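YghZ aldo-keto reductase (Escherichia coli, PDB 3N6Q) probably catalyses the NAD(P)H-dependent reduction of aldehydes or ketones to alcohols, as a TIM-barrel member of the aldo-keto reductase family. Local coordinates at residues B[144-149]-B[176-181]; B[149-154]-B[183-188]; B[138-143]-B[168-173]. One frame throughout, in Å; residues are numbered along the deposited sequence.

The three contacts join two consecutive beta-alpha units of the TIM barrel: strand 132-137 with helix 146-158, and strand 162-168 with helix 172-183. Along the chain 138-143, 144-149 and 149-154 come first, and their partners 168-173, 176-181 and 183-188 follow in the same order. Contact 3 joins the loops after the two parallel strands. Contacts 1 and 2 share Thr149 and set helix 146-158 against helix 172-183 and then against the turn ending it. The contacts thus run from the strand ends outward along the helices, with centres about 8 Å (1 and 2), 10 Å (1 and 3) and 15 Å (2 and 3) apart. Contact 2's turn also meets other subunits.

Contact 1: residues B[144-149]-B[176-181]; sequences TPMEET and QKMVEL
Met146 reaches from the first turn of helix 146-158 across to Lys177, Met178 and Leu181 on helix 172-183, two neighbouring outer helices of the TIM barrel. Met146 CB starts the contact, sitting 3.7 Å from Met178 SD and equally close to Leu181 CD1. CG then passes near the same sulphur, and Met146 SD lies 3.9 Å from Met178 SD, two polarisable atoms side by side. The chain runs extended to SD and then bends (chi3 -88°), which carries CE over the aliphatic start of Lys177, with Met146 CE 3.6 Å from Lys177 CG. Methionine suits this place because it is long and unbranched, so that CB, SD and CE can meet Leu181, Met178 and Lys177 in turn.

Leu181 fills the neighbouring position. Leu181 CD1 lies against the main chain of Met146, 3.5 Å from Met146 C, while its CD2 meets the CG methylene of Glu147. Met178, folded back at both chi2 and chi3, is buried, and it extends the apolar layer to Tyr170, Ala150 and Leu153. At the outer border the character changes. Glu147 points its CB away from helix 172-183, but the bend at chi2 (81°) brings CD, and the carboxylate with it, back. Its charge and that of Lys177 do not meet directly, but the long arms of both residues suit a solvent-side rim, where the methylenes pack while a water meets the charged ends. That water donates to Glu147 OE2 at 2.6 Å and accepts from Lys177 NZ at 3.1 Å.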
ATOM      1  N   THR B 144      -3.818 -20.234 -16.427  1.00 14.61           N
ATOM      2  CA  THR B 144      -4.094 -19.206 -15.448  1.00 15.46           C
ATOM      3  C   THR B 144      -4.722 -18.084 -16.232  1.00 16.55           C
ATOM      4  O   THR B 144      -4.111 -17.671 -17.226  1.00 16.00           O
ATOM      5  CB  THR B 144      -2.734 -18.663 -14.859  1.00 15.55           C
ATOM      6  OG1 THR B 144      -2.090 -19.725 -14.095  1.00 16.33           O
ATOM      7  CG2 THR B 144      -2.962 -17.587 -13.898  1.00 15.43           C
ATOM      8  N   PRO B 145      -5.832 -17.507 -15.751  1.00 17.62           N
ATOM      9  CA  PRO B 145      -6.375 -16.340 -16.455  1.00 18.07           C
ATOM     10  C   PRO B 145      -5.366 -15.206 -16.470  1.00 18.62           C
ATOM     11  O   PRO B 145      -4.694 -14.923 -15.472  1.00 14.91           O
ATOM     12  CB  PRO B 145      -7.603 -15.930 -15.632  1.00 19.72           C
ATOM     13  CG  PRO B 145      -7.731 -16.896 -14.526  1.00 19.93           C
ATOM     14  CD  PRO B 145      -6.527 -17.783 -14.464  1.00 17.53           C
ATOM     15  N   MET B 146      -5.287 -14.472 -17.576  1.00 14.58           N
ATOM     16  CA  MET B 146      -4.306 -13.392 -17.569  1.00 14.89           C
ATOM     17  C   MET B 146      -4.666 -12.293 -16.599  1.00 15.22           C
ATOM     18  O   MET B 146      -3.806 -11.507 -16.165  1.00 16.28           O
ATOM     19  CB  MET B 146      -4.146 -12.847 -19.019  1.00 16.27           C
ATOM     20  CG  MET B 146      -3.439 -13.848 -19.924  1.00 15.89           C
ATOM     21  SD  MET B 146      -3.094 -12.974 -21.525  1.00 24.93           S
ATOM     22  CE  MET B 146      -4.640 -13.357 -22.320  1.00 23.37           C
ATOM     23  N   GLU B 147      -5.922 -12.239 -16.155  1.00 13.81           N
ATOM     24  CA  GLU B 147      -6.246 -11.232 -15.162  1.00 13.85           C
ATOM     25  C   GLU B 147      -5.444 -11.526 -13.826  1.00 12.73           C
ATOM     26  O   GLU B 147      -5.042 -10.605 -13.087  1.00 13.21           O
ATOM     27  CB  GLU B 147      -7.711 -11.334 -14.810  1.00 18.07           C
ATOM     28  CG  GLU B 147      -8.639 -10.791 -15.907  1.00 22.36           C
ATOM     29  CD  GLU B 147      -8.906 -11.772 -17.088  1.00 33.05           C
ATOM     30  OE1 GLU B 147      -8.520 -12.982 -17.113  1.00 26.94           O
ATOM     31  OE2 GLU B 147      -9.539 -11.266 -18.048  1.00 36.14           O
ATOM     32  N   GLU B 148      -5.323 -12.796 -13.525  1.00 14.46           N
ATOM     33  CA  GLU B 148      -4.569 -13.218 -12.301  1.00 14.63           C
ATOM     34  C   GLU B 148      -3.078 -12.887 -12.459  1.00 15.87           C
ATOM     35  O   GLU B 148      -2.457 -12.323 -11.565  1.00 13.42           O
ATOM     36  CB  GLU B 148      -4.772 -14.712 -12.041  1.00 12.38           C
ATOM     37  CG  GLU B 148      -3.934 -15.175 -10.758  1.00 12.42           C
ATOM     38  CD  GLU B 148      -4.281 -16.594 -10.292  1.00 18.03           C
ATOM     39  OE1 GLU B 148      -5.359 -17.112 -10.652  1.00 18.66           O
ATOM     40  OE2 GLU B 148      -3.444 -17.223  -9.612  1.00 16.23           O
ATOM     41  N   THR B 149      -2.487 -13.282 -13.592  1.00 12.28           N
ATOM     42  CA  THR B 149      -1.095 -12.963 -13.853  1.00 14.85           C
ATOM     43  C   THR B 149      -0.885 -11.440 -13.825  1.00 14.82           C
ATOM     44  O   THR B 149       0.060 -10.955 -13.169  1.00 12.74           O
ATOM     45  CB  THR B 149      -0.682 -13.560 -15.193  1.00 14.82           C
ATOM     46  OG1 THR B 149      -0.901 -14.982 -15.156  1.00 17.47           O
ATOM     47  CG2 THR B 149       0.803 -13.292 -15.482  1.00 17.79           C
ATOM     48  N   GLN B 176      -1.597  -7.814 -26.311  1.00 17.20           N
ATOM     49  CA  GLN B 176      -2.587  -6.770 -26.256  1.00 17.63           C
ATOM     50  C   GLN B 176      -3.521  -6.876 -25.024  1.00 15.89           C
ATOM     51  O   GLN B 176      -3.847  -5.852 -24.398  1.00 16.72           O
ATOM     52  CB  GLN B 176      -3.404  -6.745 -27.568  1.00 17.86           C
ATOM     53  CG  GLN B 176      -4.574  -5.755 -27.535  1.00 22.46           C
ATOM     54  CD  GLN B 176      -4.087  -4.363 -27.724  1.00 21.30           C
ATOM     55  OE1 GLN B 176      -3.174  -4.128 -28.517  1.00 26.99           O
ATOM     56  NE2 GLN B 176      -4.733  -3.399 -27.059  1.00 26.83           N
ATOM     57  N   LYS B 177      -3.927  -8.098 -24.696  1.00 15.07           N
ATOM     58  CA  LYS B 177      -4.748  -8.296 -23.513  1.00 16.47           C
ATOM     59  C   LYS B 177      -3.973  -7.843 -22.247  1.00 14.86           C
ATOM     60  O   LYS B 177      -4.545  -7.213 -21.353  1.00 16.36           O
ATOM     61  CB  LYS B 177      -5.170  -9.776 -23.417  1.00 15.59           C
ATOM     62  CG  LYS B 177      -6.149 -10.053 -22.246  1.00 23.50           C
ATOM     63  CD  LYS B 177      -7.319  -9.059 -22.262  1.00 33.75           C
ATOM     64  CE  LYS B 177      -8.481  -9.618 -21.444  1.00 40.53           C
ATOM     65  NZ  LYS B 177      -9.636  -8.672 -21.390  1.00 40.46           N
ATOM     66  N   MET B 178      -2.703  -8.226 -22.143  1.00 17.19           N
ATOM     67  CA  MET B 178      -1.949  -7.866 -20.901  1.00 15.66           C
ATOM     68  C   MET B 178      -1.829  -6.366 -20.786  1.00 16.37           C
ATOM     69  O   MET B 178      -1.866  -5.786 -19.700  1.00 16.06           O
ATOM     70  CB  MET B 178      -0.544  -8.503 -20.876  1.00 15.86           C
ATOM     71  CG  MET B 178      -0.538 -10.038 -20.859  1.00 20.65           C
ATOM     72  SD  MET B 178      -1.159 -10.602 -19.178  1.00 24.68           S
ATOM     73  CE  MET B 178      -0.148  -9.429 -18.227  1.00 22.18           C
ATOM     74  N   VAL B 179      -1.656  -5.682 -21.930  1.00 14.63           N
ATOM     75  CA  VAL B 179      -1.584  -4.227 -21.894  1.00 12.42           C
ATOM     76  C   VAL B 179      -2.847  -3.656 -21.333  1.00 13.47           C
ATOM     77  O   VAL B 179      -2.799  -2.732 -20.476  1.00 16.21           O
ATOM     78  CB  VAL B 179      -1.364  -3.620 -23.336  1.00 15.56           C
ATOM     79  CG1 VAL B 179      -1.603  -2.110 -23.294  1.00 17.47           C
ATOM     80  CG2 VAL B 179       0.027  -3.963 -23.806  1.00 16.31           C
ATOM     81  N   GLU B 180      -3.993  -4.163 -21.819  1.00 15.40           N
ATOM     82  CA  GLU B 180      -5.284  -3.627 -21.366  1.00 16.69           C
ATOM     83  C   GLU B 180      -5.474  -3.945 -19.869  1.00 16.68           C
ATOM     84  O   GLU B 180      -6.018  -3.107 -19.103  1.00 15.46           O
ATOM     85  CB  GLU B 180      -6.438  -4.249 -22.195  1.00 17.41           C
ATOM     86  CG  GLU B 180      -6.317  -3.823 -23.695  1.00 17.65           C
ATOM     87  CD  GLU B 180      -7.186  -4.630 -24.701  1.00 29.29           C
ATOM     88  OE1 GLU B 180      -7.775  -5.682 -24.344  1.00 30.84           O
ATOM     89  OE2 GLU B 180      -7.166  -4.269 -25.913  1.00 30.99           O
ATOM     90  N   LEU B 181      -5.112  -5.171 -19.489  1.00 14.84           N
ATOM     91  CA  LEU B 181      -5.291  -5.602 -18.075  1.00 16.40           C
ATOM     92  C   LEU B 181      -4.433  -4.767 -17.132  1.00 16.33           C
ATOM     93  O   LEU B 181      -4.941  -4.192 -16.152  1.00 15.87           O
ATOM     94  CB  LEU B 181      -5.027  -7.109 -17.906  1.00 16.66           C
ATOM     95  CG  LEU B 181      -6.112  -8.023 -18.497  1.00 18.78           C
ATOM     96  CD1 LEU B 181      -5.610  -9.451 -18.413  1.00 16.85           C
ATOM     97  CD2 LEU B 181      -7.519  -7.827 -17.806  1.00 19.43           C
TER
HETATM   98  O   HOH W   1     -10.742  -9.016 -18.509  1.00 41.06           O

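Contact 2: residues B[149-154]-B[183-188]; sequences TASALA and REWKIP
Ala154 N donates to Ala150 O at 2.9 Å, and across this turn of helix 146-158 lies the indole of Trp185, with Ala154 CB over one of its faces. The contact joins that helix to the turn ending helix 172-183, its neighbour on the outside of the TIM barrel. Ala154 CB stands 3.6 Å from the centroid of the five-membered ring of Trp185 and 13° off the ring normal, a clear CH-pi contact, with Trp185 CG its nearest ring atom. Alanine suits the place, since a small methyl lets the flat ring come close to the helix. Trp185 CG is anti to its own carbonyl carbon (chi1 -66°), and the ring extends from there back along the helix, where Trp185 NE1 is 3.9 Å from Ser151 CA. The hydroxyl of Ser151 approaches CZ2, but that side chain has two conformers, so this detail is uncertain.

Ile187 completes the grip on Ala154: Ile187 CD1 lies 3.6 Å from Ala154 CA and also touches CB. What brings Trp185 and Ile187 to the same alanine is a Schellman motif in which Lys186, with positive phi (56°), is the C-prime residue. Lys186 N donates to Arg183 O at 2.9 Å, and Ile187 N turns back to Leu182 O.

Between chains, Lys186 of a second subunit meets Trp185 in a cation-pi contact and Glu184 in an intersubunit salt bridge. Across the two segments themselves no hydrogen bond forms, so the intrachain contact rests on dispersion and CH-pi attraction, while the charges of Glu184 and Lys186 pair between subunits.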
ATOM      1  N   THR B 149      -2.487 -13.282 -13.592  1.00 12.28           N
ATOM      2  CA  THR B 149      -1.095 -12.963 -13.853  1.00 14.85           C
ATOM      3  C   THR B 149      -0.885 -11.440 -13.825  1.00 14.82           C
ATOM      4  O   THR B 149       0.060 -10.955 -13.169  1.00 12.74           O
ATOM      5  CB  THR B 149      -0.682 -13.560 -15.193  1.00 14.82           C
ATOM      6  OG1 THR B 149      -0.901 -14.982 -15.156  1.00 17.47           O
ATOM      7  CG2 THR B 149       0.803 -13.292 -15.482  1.00 17.79           C
ATOM      8  N   ALA B 150      -1.773 -10.668 -14.501  1.00 14.62           N
ATOM      9  CA  ALA B 150      -1.638  -9.189 -14.492  1.00 17.49           C
ATOM     10  C   ALA B 150      -1.712  -8.592 -13.123  1.00 16.62           C
ATOM     11  O   ALA B 150      -1.017  -7.617 -12.845  1.00 16.88           O
ATOM     12  CB  ALA B 150      -2.669  -8.503 -15.446  1.00 16.36           C
ATOM     13  N   SER B 151      -2.657  -9.085 -12.298  1.00 15.89           N
ATOM     14  CA  SER B 151      -2.852  -8.593 -10.930  0.50 14.41           C
ATOM     15  C   SER B 151      -1.604  -8.857 -10.115  1.00 16.26           C
ATOM     16  O   SER B 151      -1.192  -8.023  -9.299  1.00 14.78           O
ATOM     17  CB  SER B 151      -4.013  -9.311 -10.201  0.50 14.92           C
ATOM     18  OG  SER B 151      -4.166  -8.750  -8.890  0.50 10.63           O
ATOM     19  N   ALA B 152      -1.030 -10.030 -10.335  1.00 13.31           N
ATOM     20  CA  ALA B 152       0.269 -10.357  -9.645  1.00 14.23           C
ATOM     21  C   ALA B 152       1.379  -9.340 -10.017  1.00 13.55           C
ATOM     22  O   ALA B 152       2.095  -8.818  -9.153  1.00 12.24           O
ATOM     23  CB  ALA B 152       0.717 -11.782  -9.963  1.00 12.63           C
ATOM     24  N   LEU B 153       1.587  -9.137 -11.307  1.00 13.71           N
ATOM     25  CA  LEU B 153       2.522  -8.093 -11.738  1.00 14.19           C
ATOM     26  C   LEU B 153       2.160  -6.741 -11.111  1.00 14.42           C
ATOM     27  O   LEU B 153       3.079  -6.031 -10.650  1.00 13.77           O
ATOM     28  CB  LEU B 153       2.535  -7.977 -13.289  1.00 13.30           C
ATOM     29  CG  LEU B 153       2.961  -9.243 -13.983  1.00 14.56           C
ATOM     30  CD1 LEU B 153       2.815  -9.003 -15.560  1.00 15.03           C
ATOM     31  CD2 LEU B 153       4.406  -9.621 -13.627  1.00 13.61           C
ATOM     32  N   ALA B 154       0.866  -6.370 -11.070  1.00 14.66           N
ATOM     33  CA  ALA B 154       0.478  -5.087 -10.488  1.00 15.79           C
ATOM     34  C   ALA B 154       0.838  -4.993  -9.010  1.00 15.59           C
ATOM     35  O   ALA B 154       1.269  -3.956  -8.541  1.00 15.61           O
ATOM     36  CB  ALA B 154      -0.995  -4.787 -10.683  1.00 15.30           C
ATOM     37  N   ARG B 183      -3.370  -1.811 -17.784  1.00 18.16           N
ATOM     38  CA  ARG B 183      -3.887  -0.429 -17.778  1.00 18.68           C
ATOM     39  C   ARG B 183      -5.039  -0.241 -16.774  1.00 18.90           C
ATOM     40  O   ARG B 183      -5.233   0.858 -16.228  1.00 17.93           O
ATOM     41  CB  ARG B 183      -4.359  -0.028 -19.191  1.00 20.62           C
ATOM     42  CG  ARG B 183      -5.084   1.320 -19.231  1.00 27.14           C
ATOM     43  CD  ARG B 183      -5.486   1.546 -20.690  1.00 41.33           C
ATOM     44  NE  ARG B 183      -4.265   1.646 -21.493  1.00 48.60           N
ATOM     45  CZ  ARG B 183      -3.975   0.941 -22.585  1.00 48.95           C
ATOM     46  NH1 ARG B 183      -4.845   0.047 -23.094  1.00 44.72           N
ATOM     47  NH2 ARG B 183      -2.786   1.151 -23.166  1.00 41.74           N
ATOM     48  N   GLU B 184      -5.757  -1.322 -16.427  1.00 19.13           N
ATOM     49  CA  GLU B 184      -6.806  -1.158 -15.397  1.00 19.67           C
ATOM     50  C   GLU B 184      -6.218  -0.796 -14.040  1.00 20.33           C
ATOM     51  O   GLU B 184      -6.944  -0.290 -13.164  1.00 20.08           O
ATOM     52  CB  GLU B 184      -7.696  -2.406 -15.291  1.00 20.02           C
ATOM     53  CG  GLU B 184      -8.428  -2.740 -16.613  1.00 24.66           C
ATOM     54  CD  GLU B 184      -9.129  -4.101 -16.588  1.00 39.04           C
ATOM     55  OE1 GLU B 184      -9.116  -4.767 -15.520  1.00 44.91           O
ATOM     56  OE2 GLU B 184      -9.673  -4.526 -17.643  1.00 44.74           O
ATOM     57  N   TRP B 185      -4.929  -1.144 -13.841  1.00 20.04           N
ATOM     58  CA  TRP B 185      -4.181  -0.821 -12.615  1.00 19.48           C
ATOM     59  C   TRP B 185      -3.343   0.447 -12.788  1.00 20.59           C
ATOM     60  O   TRP B 185      -2.557   0.822 -11.904  1.00 20.23           O
ATOM     61  CB  TRP B 185      -3.247  -1.994 -12.309  1.00 20.88           C
ATOM     62  CG  TRP B 185      -3.946  -3.286 -11.937  1.00 18.89           C
ATOM     63  CD1 TRP B 185      -4.066  -4.416 -12.695  1.00 20.81           C
ATOM     64  CD2 TRP B 185      -4.475  -3.603 -10.650  1.00 19.48           C
ATOM     65  NE1 TRP B 185      -4.730  -5.388 -11.982  1.00 20.80           N
ATOM     66  CE2 TRP B 185      -4.977  -4.905 -10.715  1.00 18.48           C
ATOM     67  CE3 TRP B 185      -4.625  -2.870  -9.477  1.00 21.93           C
ATOM     68  CZ2 TRP B 185      -5.568  -5.531  -9.618  1.00 23.10           C
ATOM     69  CZ3 TRP B 185      -5.271  -3.474  -8.388  1.00 29.18           C
ATOM     70  CH2 TRP B 185      -5.737  -4.781  -8.475  1.00 24.09           C
ATOM     71  N   LYS B 186      -3.569   1.137 -13.909  1.00 18.15           N
ATOM     72  CA  LYS B 186      -2.782   2.291 -14.306  1.00 20.25           C
ATOM     73  C   LYS B 186      -1.284   1.992 -14.393  1.00 20.48           C
ATOM     74  O   LYS B 186      -0.444   2.830 -14.011  1.00 21.05           O
ATOM     75  CB  LYS B 186      -3.054   3.472 -13.373  1.00 22.10           C
ATOM     76  CG  LYS B 186      -4.552   3.949 -13.439  1.00 26.12           C
ATOM     77  CD  LYS B 186      -4.858   5.059 -12.387  1.00 34.13           C
ATOM     78  CE  LYS B 186      -4.228   6.358 -12.818  1.00 38.22           C
ATOM     79  NZ  LYS B 186      -4.655   6.725 -14.200  1.00 35.94           N
ATOM     80  N   ILE B 187      -0.946   0.811 -14.905  1.00 19.03           N
ATOM     81  CA  ILE B 187       0.441   0.449 -15.089  1.00 18.46           C
ATOM     82  C   ILE B 187       0.643   0.161 -16.589  1.00 20.13           C
ATOM     83  O   ILE B 187      -0.118  -0.620 -17.171  1.00 17.77           O
ATOM     84  CB  ILE B 187       0.732  -0.848 -14.282  1.00 17.68           C
ATOM     85  CG1 ILE B 187       0.640  -0.507 -12.785  1.00 18.04           C
ATOM     86  CG2 ILE B 187       2.138  -1.429 -14.668  1.00 17.71           C
ATOM     87  CD1 ILE B 187       0.684  -1.755 -11.924  1.00 19.64           C
ATOM     88  N   PRO B 188       1.633   0.823 -17.220  1.00 19.38           N
ATOM     89  CA  PRO B 188       1.918   0.459 -18.623  1.00 18.66           C
ATOM     90  C   PRO B 188       2.801  -0.757 -18.697  1.00 19.76           C
ATOM     91  O   PRO B 188       3.784  -0.840 -17.935  1.00 23.99           O
ATOM     92  CB  PRO B 188       2.696   1.684 -19.176  1.00 21.45           C
ATOM     93  CG  PRO B 188       3.330   2.385 -17.954  1.00 23.63           C
ATOM     94  CD  PRO B 188       2.484   1.931 -16.703  1.00 20.39           C
TER

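Contact 3: residues B[138-143]-B[168-173]; sequences HRVDEN and SSYSPE
Val140 sets one methyl squarely on the ring of Tyr170 in a CH-pi contact: Val140 CG2 lies 3.6 Å from the Tyr170 ring centroid, over its centre. The two residues sit in the loops that leave the C-terminal ends of the adjacent parallel strands 132-137 and 162-168, the face that in TIM barrels, aldo-keto reductases included, generally carries the active site. In Val140 it is CG1 that stands anti to the backbone N, which leaves CG2 beside that nitrogen, on the way to the tyrosine. Tyr170 CG is anti to its carbonyl carbon (chi1 -84°), and the ring lies alongside the first loop, with Tyr170 CE1 3.5 Å from Arg139 O. A tyrosine suits the spot because its face accepts a methyl while its hydroxyl, at the far end, is hydrogen-bonded to Ser137 OG. The same OH and Asp141 N, the latter at 3.1 Å, share a water.

Nearer the strands the main chains approach without bonding. His138 O and Ser168 O, both acceptors, stand 3.2 Å apart, and Ser168 O receives a CA-H contact from Arg139 CA at 3.4 Å. A water donates to His138 O at 2.6 Å and also bonds to Ser169 OG. Another donates to Ser169 O at 2.8 Å and accepts from Val140 N at 2.9 Å. The serines are small enough for this close approach. Ser168 OG bonds to Gln193 O, while Arg139 points its CB away from the second loop and gives NE to Gly99 O.

With no direct hydrogen bond between the loops, the contact combines one CH-pi contact with three bridging waters: one links two main-chain atoms, and the other two each link a main-chain atom to a hydroxyl.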
ATOM      1  N   HIS B 138       7.462 -14.872 -17.501  1.00 12.48           N
ATOM      2  CA  HIS B 138       8.523 -15.464 -18.396  1.00 15.05           C
ATOM      3  C   HIS B 138       7.926 -16.163 -19.636  1.00 14.59           C
ATOM      4  O   HIS B 138       8.611 -16.395 -20.664  1.00 13.97           O
ATOM      5  CB  HIS B 138       9.389 -16.469 -17.603  1.00 13.64           C
ATOM      6  CG  HIS B 138      10.783 -16.618 -18.137  1.00 18.69           C
ATOM      7  ND1 HIS B 138      11.789 -17.243 -17.421  1.00 17.04           N
ATOM      8  CD2 HIS B 138      11.297 -16.359 -19.366  1.00 17.48           C
ATOM      9  CE1 HIS B 138      12.866 -17.356 -18.181  1.00 21.85           C
ATOM     10  NE2 HIS B 138      12.605 -16.800 -19.359  1.00 20.12           N
ATOM     11  N   ARG B 139       6.661 -16.538 -19.533  1.00 16.54           N
ATOM     12  CA  ARG B 139       5.974 -17.272 -20.615  1.00 16.04           C
ATOM     13  C   ARG B 139       4.494 -17.251 -20.413  1.00 17.73           C
ATOM     14  O   ARG B 139       3.979 -16.940 -19.312  1.00 14.82           O
ATOM     15  CB  ARG B 139       6.472 -18.709 -20.779  1.00 15.53           C
ATOM     16  CG  ARG B 139       6.257 -19.617 -19.494  1.00 17.89           C
ATOM     17  CD  ARG B 139       5.971 -21.101 -19.881  1.00 22.76           C
ATOM     18  NE  ARG B 139       6.186 -21.995 -18.729  1.00 27.73           N
ATOM     19  CZ  ARG B 139       6.488 -23.309 -18.781  1.00 38.51           C
ATOM     20  NH1 ARG B 139       6.519 -23.966 -19.951  1.00 37.56           N
ATOM     21  NH2 ARG B 139       6.744 -23.989 -17.645  1.00 29.23           N
ATOM     22  N   VAL B 140       3.768 -17.661 -21.447  1.00 17.25           N
ATOM     23  CA  VAL B 140       2.315 -17.805 -21.293  1.00 16.07           C
ATOM     24  C   VAL B 140       1.945 -19.062 -20.466  1.00 16.90           C
ATOM     25  O   VAL B 140       2.434 -20.154 -20.755  1.00 17.09           O
ATOM     26  CB  VAL B 140       1.668 -17.894 -22.722  1.00 18.18           C
ATOM     27  CG1 VAL B 140       0.150 -18.294 -22.654  1.00 17.55           C
ATOM     28  CG2 VAL B 140       1.853 -16.559 -23.425  1.00 14.09           C
ATOM     29  N   ASP B 141       0.996 -18.923 -19.538  1.00 15.67           N
ATOM     30  CA  ASP B 141       0.348 -20.092 -18.905  1.00 16.84           C
ATOM     31  C   ASP B 141      -1.109 -20.099 -19.364  1.00 17.04           C
ATOM     32  O   ASP B 141      -1.881 -19.246 -18.937  1.00 17.48           O
ATOM     33  CB  ASP B 141       0.382 -19.914 -17.384  1.00 16.75           C
ATOM     34  CG  ASP B 141      -0.256 -21.080 -16.633  1.00 21.86           C
ATOM     35  OD1 ASP B 141      -0.697 -22.024 -17.312  1.00 19.31           O
ATOM     36  OD2 ASP B 141      -0.251 -21.052 -15.349  1.00 18.61           O
ATOM     37  N   GLU B 142      -1.471 -21.042 -20.231  1.00 17.70           N
ATOM     38  CA  GLU B 142      -2.882 -21.067 -20.774  1.00 20.13           C
ATOM     39  C   GLU B 142      -3.909 -21.414 -19.697  1.00 21.19           C
ATOM     40  O   GLU B 142      -5.125 -21.141 -19.817  1.00 20.92           O
ATOM     41  CB  GLU B 142      -2.971 -22.075 -21.908  1.00 20.89           C
ATOM     42  CG  GLU B 142      -2.267 -21.565 -23.153  1.00 29.92           C
ATOM     43  CD  GLU B 142      -2.506 -22.445 -24.390  1.00 43.69           C
ATOM     44  OE1 GLU B 142      -3.314 -23.410 -24.311  1.00 44.96           O
ATOM     45  OE2 GLU B 142      -1.899 -22.130 -25.440  1.00 46.62           O
ATOM     46  N   ASN B 143      -3.400 -21.941 -18.593  1.00 17.95           N
ATOM     47  CA  ASN B 143      -4.277 -22.398 -17.512  1.00 18.88           C
ATOM     48  C   ASN B 143      -4.467 -21.399 -16.364  1.00 20.57           C
ATOM     49  O   ASN B 143      -5.200 -21.666 -15.400  1.00 20.45           O
ATOM     50  CB  ASN B 143      -3.770 -23.782 -17.025  1.00 20.50           C
ATOM     51  CG  ASN B 143      -3.887 -24.860 -18.097  1.00 27.78           C
ATOM     52  OD1 ASN B 143      -4.924 -24.993 -18.755  1.00 30.57           O
ATOM     53  ND2 ASN B 143      -2.829 -25.610 -18.289  1.00 31.60           N
ATOM     54  N   SER B 168       7.271 -12.041 -21.572  1.00 14.54           N
ATOM     55  CA  SER B 168       8.155 -12.765 -22.498  1.00 14.07           C
ATOM     56  C   SER B 168       7.416 -13.879 -23.215  1.00 17.02           C
ATOM     57  O   SER B 168       6.704 -14.647 -22.606  1.00 15.75           O
ATOM     58  CB  SER B 168       9.410 -13.322 -21.760  1.00 13.64           C
ATOM     59  OG  SER B 168      10.305 -13.907 -22.695  1.00 18.27           O
ATOM     60  N   SER B 169       7.537 -13.875 -24.547  1.00 19.56           N
ATOM     61  CA  SER B 169       6.965 -14.882 -25.428  1.00 20.70           C
ATOM     62  C   SER B 169       5.446 -14.991 -25.429  1.00 19.02           C
ATOM     63  O   SER B 169       4.886 -16.079 -25.589  1.00 21.99           O
ATOM     64  CB  SER B 169       7.686 -16.219 -25.317  1.00 24.60           C
ATOM     65  OG  SER B 169       9.129 -16.034 -25.315  1.00 32.87           O
ATOM     66  N   TYR B 170       4.781 -13.843 -25.347  1.00 16.02           N
ATOM     67  CA  TYR B 170       3.326 -13.754 -25.463  1.00 14.57           C
ATOM     68  C   TYR B 170       3.040 -13.429 -26.913  1.00 16.28           C
ATOM     69  O   TYR B 170       3.682 -12.559 -27.472  1.00 15.86           O
ATOM     70  CB  TYR B 170       2.794 -12.627 -24.592  1.00 16.01           C
ATOM     71  CG  TYR B 170       2.597 -13.066 -23.143  1.00 12.90           C
ATOM     72  CD1 TYR B 170       3.696 -13.501 -22.381  1.00 16.90           C
ATOM     73  CD2 TYR B 170       1.370 -12.894 -22.532  1.00 15.40           C
ATOM     74  CE1 TYR B 170       3.527 -13.900 -21.011  1.00 14.58           C
ATOM     75  CE2 TYR B 170       1.194 -13.215 -21.184  1.00 20.04           C
ATOM     76  CZ  TYR B 170       2.276 -13.687 -20.436  1.00 15.36           C
ATOM     77  OH  TYR B 170       2.015 -13.996 -19.113  1.00 15.97           O
ATOM     78  N   SER B 171       2.066 -14.120 -27.499  1.00 18.03           N
ATOM     79  CA  SER B 171       1.542 -13.693 -28.823  1.00 18.98           C
ATOM     80  C   SER B 171       1.084 -12.226 -28.874  1.00 18.71           C
ATOM     81  O   SER B 171       0.803 -11.584 -27.849  1.00 16.44           O
ATOM     82  CB  SER B 171       0.378 -14.610 -29.217  1.00 17.95           C
ATOM     83  OG  SER B 171      -0.726 -14.346 -28.334  1.00 17.66           O
ATOM     84  N   PRO B 172       0.911 -11.681 -30.107  1.00 17.53           N
ATOM     85  CA  PRO B 172       0.292 -10.365 -30.223  1.00 18.40           C
ATOM     86  C   PRO B 172      -1.024 -10.203 -29.453  1.00 18.53           C
ATOM     87  O   PRO B 172      -1.225  -9.182 -28.771  1.00 19.32           O
ATOM     88  CB  PRO B 172       0.102 -10.171 -31.761  1.00 18.58           C
ATOM     89  CG  PRO B 172       1.059 -11.133 -32.407  1.00 15.59           C
ATOM     90  CD  PRO B 172       1.254 -12.300 -31.418  1.00 19.23           C
ATOM     91  N   GLU B 173      -1.950 -11.145 -29.618  1.00 19.39           N
ATOM     92  CA  GLU B 173      -3.279 -11.025 -29.022  1.00 20.21           C
ATOM     93  C   GLU B 173      -3.144 -11.051 -27.482  1.00 18.82           C
ATOM     94  O   GLU B 173      -3.771 -10.245 -26.794  1.00 17.90           O
ATOM     95  CB  GLU B 173      -4.123 -12.223 -29.480  1.00 23.07           C
ATOM     96  CG  GLU B 173      -4.365 -12.282 -31.027  1.00 30.34           C
ATOM     97  CD  GLU B 173      -3.112 -12.633 -31.912  1.00 42.15           C
ATOM     98  OE1 GLU B 173      -2.152 -13.363 -31.476  1.00 24.94           O
ATOM     99  OE2 GLU B 173      -3.142 -12.186 -33.098  1.00 43.96           O
TER
HETATM  100  O   HOH W   2       9.590 -17.252 -22.911  1.00 30.28           O
HETATM  101  O   HOH W   3       5.018 -18.394 -23.970  1.00 20.09           O
HETATM  102  O   HOH W   4      -0.044 -16.060 -19.236  1.00 21.41           O